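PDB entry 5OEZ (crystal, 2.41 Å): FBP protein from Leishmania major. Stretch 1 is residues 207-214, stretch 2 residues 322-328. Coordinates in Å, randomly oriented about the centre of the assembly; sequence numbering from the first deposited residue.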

# COMPACT_ATOMS: atom_id res chain seq x y z
N SER C 207 4.92 0.63 -30.24
CA SER C 207 5.59 0.89 -31.51
C SER C 207 6.45 2.12 -31.34
O SER C 207 5.92 3.20 -31.07
CB SER C 207 4.57 1.17 -32.63
OG SER C 207 3.84 0.01 -32.99
N ILE C 208 7.76 1.97 -31.52
CA ILE C 208 8.70 3.13 -31.47
C ILE C 208 8.50 3.93 -32.76
O ILE C 208 8.54 3.37 -33.85
CB ILE C 208 10.23 2.76 -31.41
CG1 ILE C 208 10.64 1.73 -30.35
CG2 ILE C 208 11.10 4.01 -31.19
CD1 ILE C 208 12.06 1.22 -30.52
N PRO C 209 8.28 5.25 -32.65
CA PRO C 209 8.18 6.07 -33.87
C PRO C 209 9.42 5.95 -34.78
O PRO C 209 10.52 5.78 -34.28
CB PRO C 209 8.07 7.50 -33.32
CG PRO C 209 7.50 7.34 -31.93
CD PRO C 209 8.02 6.03 -31.42
N LYS C 210 9.22 6.03 -36.09
CA LYS C 210 10.32 5.90 -37.04
C LYS C 210 11.33 7.04 -36.92
O LYS C 210 12.51 6.81 -37.16
CB LYS C 210 9.83 5.73 -38.49
CG LYS C 210 9.18 6.96 -39.10
CD LYS C 210 8.53 6.64 -40.44
CE LYS C 210 7.99 7.90 -41.12
NZ LYS C 210 7.51 7.67 -42.51
N LYS C 211 10.87 8.24 -36.56
CA LYS C 211 11.78 9.33 -36.21
C LYS C 211 11.28 10.16 -35.03
O LYS C 211 10.08 10.25 -34.78
CB LYS C 211 12.06 10.24 -37.40
CG LYS C 211 10.87 11.03 -37.92
CD LYS C 211 11.33 12.34 -38.55
CE LYS C 211 11.58 13.41 -37.47
NZ LYS C 211 12.73 14.31 -37.75
N ARG C 212 12.22 10.74 -34.30
CA ARG C 212 11.95 11.64 -33.19
C ARG C 212 13.25 12.31 -32.79
O ARG C 212 14.27 11.63 -32.58
CB ARG C 212 11.36 10.89 -31.99
CG ARG C 212 10.91 11.79 -30.84
CD ARG C 212 9.59 12.50 -31.14
NE ARG C 212 9.35 13.53 -30.13
CZ ARG C 212 8.82 13.35 -28.91
NH1 ARG C 212 8.42 12.15 -28.51
NH2 ARG C 212 8.68 14.38 -28.09
N SER C 213 13.23 13.62 -32.65
CA SER C 213 14.46 14.40 -32.42
C SER C 213 14.91 14.46 -30.95
O SER C 213 14.97 15.53 -30.35
CB SER C 213 14.27 15.82 -32.95
OG SER C 213 13.99 15.79 -34.34
N ILE C 214 15.21 13.29 -30.38
CA ILE C 214 15.75 13.18 -29.03
C ILE C 214 16.94 12.23 -29.10
O ILE C 214 16.83 11.15 -29.68
CB ILE C 214 14.73 12.60 -28.01
CG1 ILE C 214 13.48 13.48 -27.94
CG2 ILE C 214 15.36 12.52 -26.62
CD1 ILE C 214 12.36 12.89 -27.10
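Stretch 2 322-328: FGSRQEV

Stretch 2 passes from a strand at Phe-322 and Gly-323 into a helix from Arg-325, set against the irregular backbone of stretch 1, bent at Lys-210, and three direct hydrogen bonds fix it there. Ser-324 OG donates to Pro-209 O (2.8 Å); Gln-326 N, a first-turn amide, too early in the helix to have a helical carbonyl four residues back, donates to Lys-210 O (2.9 Å, 151° at the hydrogen); and Arg-212 N donates to Glu-327 OE2 (3.1 Å, 145°). The two segments thus advance in the same sense, Pro-209 to Arg-212 beside Ser-324 to Glu-327. Arg-325 N lies 3.4 Å from Lys-210 O at a poor angle and instead donates to water 1 (3.0 Å), which lies 3.1 Å from Pro-209 O and can donate to it. Ser-324 occupies the N-cap position; its CA-to-CB bond points sideways (chi1 m), its OG bonds Pro-209 O, and it makes no capping bond; the CA atoms of Lys-210 and Ser-324 are 4.8 Å apart. The helix is held internally by Val-328 N to Ser-324 O (3.0 Å). Lys-211 NZ stays 4.4 Å from Glu-327 OE2, beyond a salt bridge. Around these bonds, Ile-208 CG2 packs on Ser-324 OG (3.5 Å), while the extended Lys-210 side chain passes beside the side-chain ends of Gln-326 and Arg-325: its CD lies 3.6 Å from Gln-326 NE2 and 3.7 Å from Arg-325 NH2, with CB over one guanidinium face. Phe-322 and Val-328 make no contact with stretch 1.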

# COMPACT_ATOMS: atom_id res chain seq x y z
N PHE C 322 20.66 2.28 -30.35
CA PHE C 322 19.28 1.77 -30.29
C PHE C 322 18.27 2.89 -30.51
O PHE C 322 18.40 3.96 -29.94
CB PHE C 322 18.95 1.23 -28.88
CG PHE C 322 19.58 -0.09 -28.52
CD1 PHE C 322 20.32 -0.85 -29.41
CD2 PHE C 322 19.38 -0.60 -27.25
CE1 PHE C 322 20.87 -2.07 -29.03
CE2 PHE C 322 19.91 -1.82 -26.86
CZ PHE C 322 20.65 -2.56 -27.75
N GLY C 323 17.22 2.61 -31.27
CA GLY C 323 16.01 3.41 -31.20
C GLY C 323 15.22 3.47 -32.48
O GLY C 323 15.14 2.49 -33.23
N SER C 324 14.62 4.65 -32.69
CA SER C 324 13.86 4.95 -33.89
C SER C 324 14.70 4.62 -35.11
O SER C 324 15.89 4.95 -35.17
CB SER C 324 13.48 6.43 -33.89
OG SER C 324 12.64 6.75 -32.79
N ARG C 325 14.08 3.98 -36.09
CA ARG C 325 14.84 3.41 -37.19
C ARG C 325 15.56 4.46 -38.05
O ARG C 325 16.69 4.25 -38.45
CB ARG C 325 14.02 2.40 -38.01
CG ARG C 325 12.75 2.89 -38.67
CD ARG C 325 12.00 1.78 -39.45
NE ARG C 325 10.60 2.13 -39.75
CZ ARG C 325 10.17 2.75 -40.86
NH1 ARG C 325 11.02 3.12 -41.82
NH2 ARG C 325 8.87 3.03 -41.01
N GLN C 326 14.91 5.58 -38.34
CA GLN C 326 15.54 6.65 -39.11
C GLN C 326 16.62 7.38 -38.32
O GLN C 326 17.57 7.86 -38.91
CB GLN C 326 14.51 7.63 -39.65
CG GLN C 326 13.62 7.00 -40.72
CD GLN C 326 12.55 7.94 -41.23
OE1 GLN C 326 12.51 9.13 -40.90
NE2 GLN C 326 11.67 7.41 -42.07
N GLU C 327 16.50 7.45 -37.00
CA GLU C 327 17.55 8.06 -36.18
C GLU C 327 18.81 7.20 -36.11
O GLU C 327 19.92 7.72 -36.21
CB GLU C 327 17.05 8.34 -34.75
CG GLU C 327 15.83 9.25 -34.65
CD GLU C 327 16.03 10.65 -35.21
OE1 GLU C 327 17.20 11.13 -35.27
OE2 GLU C 327 15.01 11.27 -35.58
N VAL C 328 18.63 5.89 -35.97
CA VAL C 328 19.77 4.95 -36.04
C VAL C 328 20.41 4.95 -37.44
O VAL C 328 21.62 4.85 -37.53
CB VAL C 328 19.38 3.52 -35.62
CG1 VAL C 328 20.54 2.55 -35.82
CG2 VAL C 328 18.97 3.51 -34.17
O HOH W 1 11.32 3.03 -35.46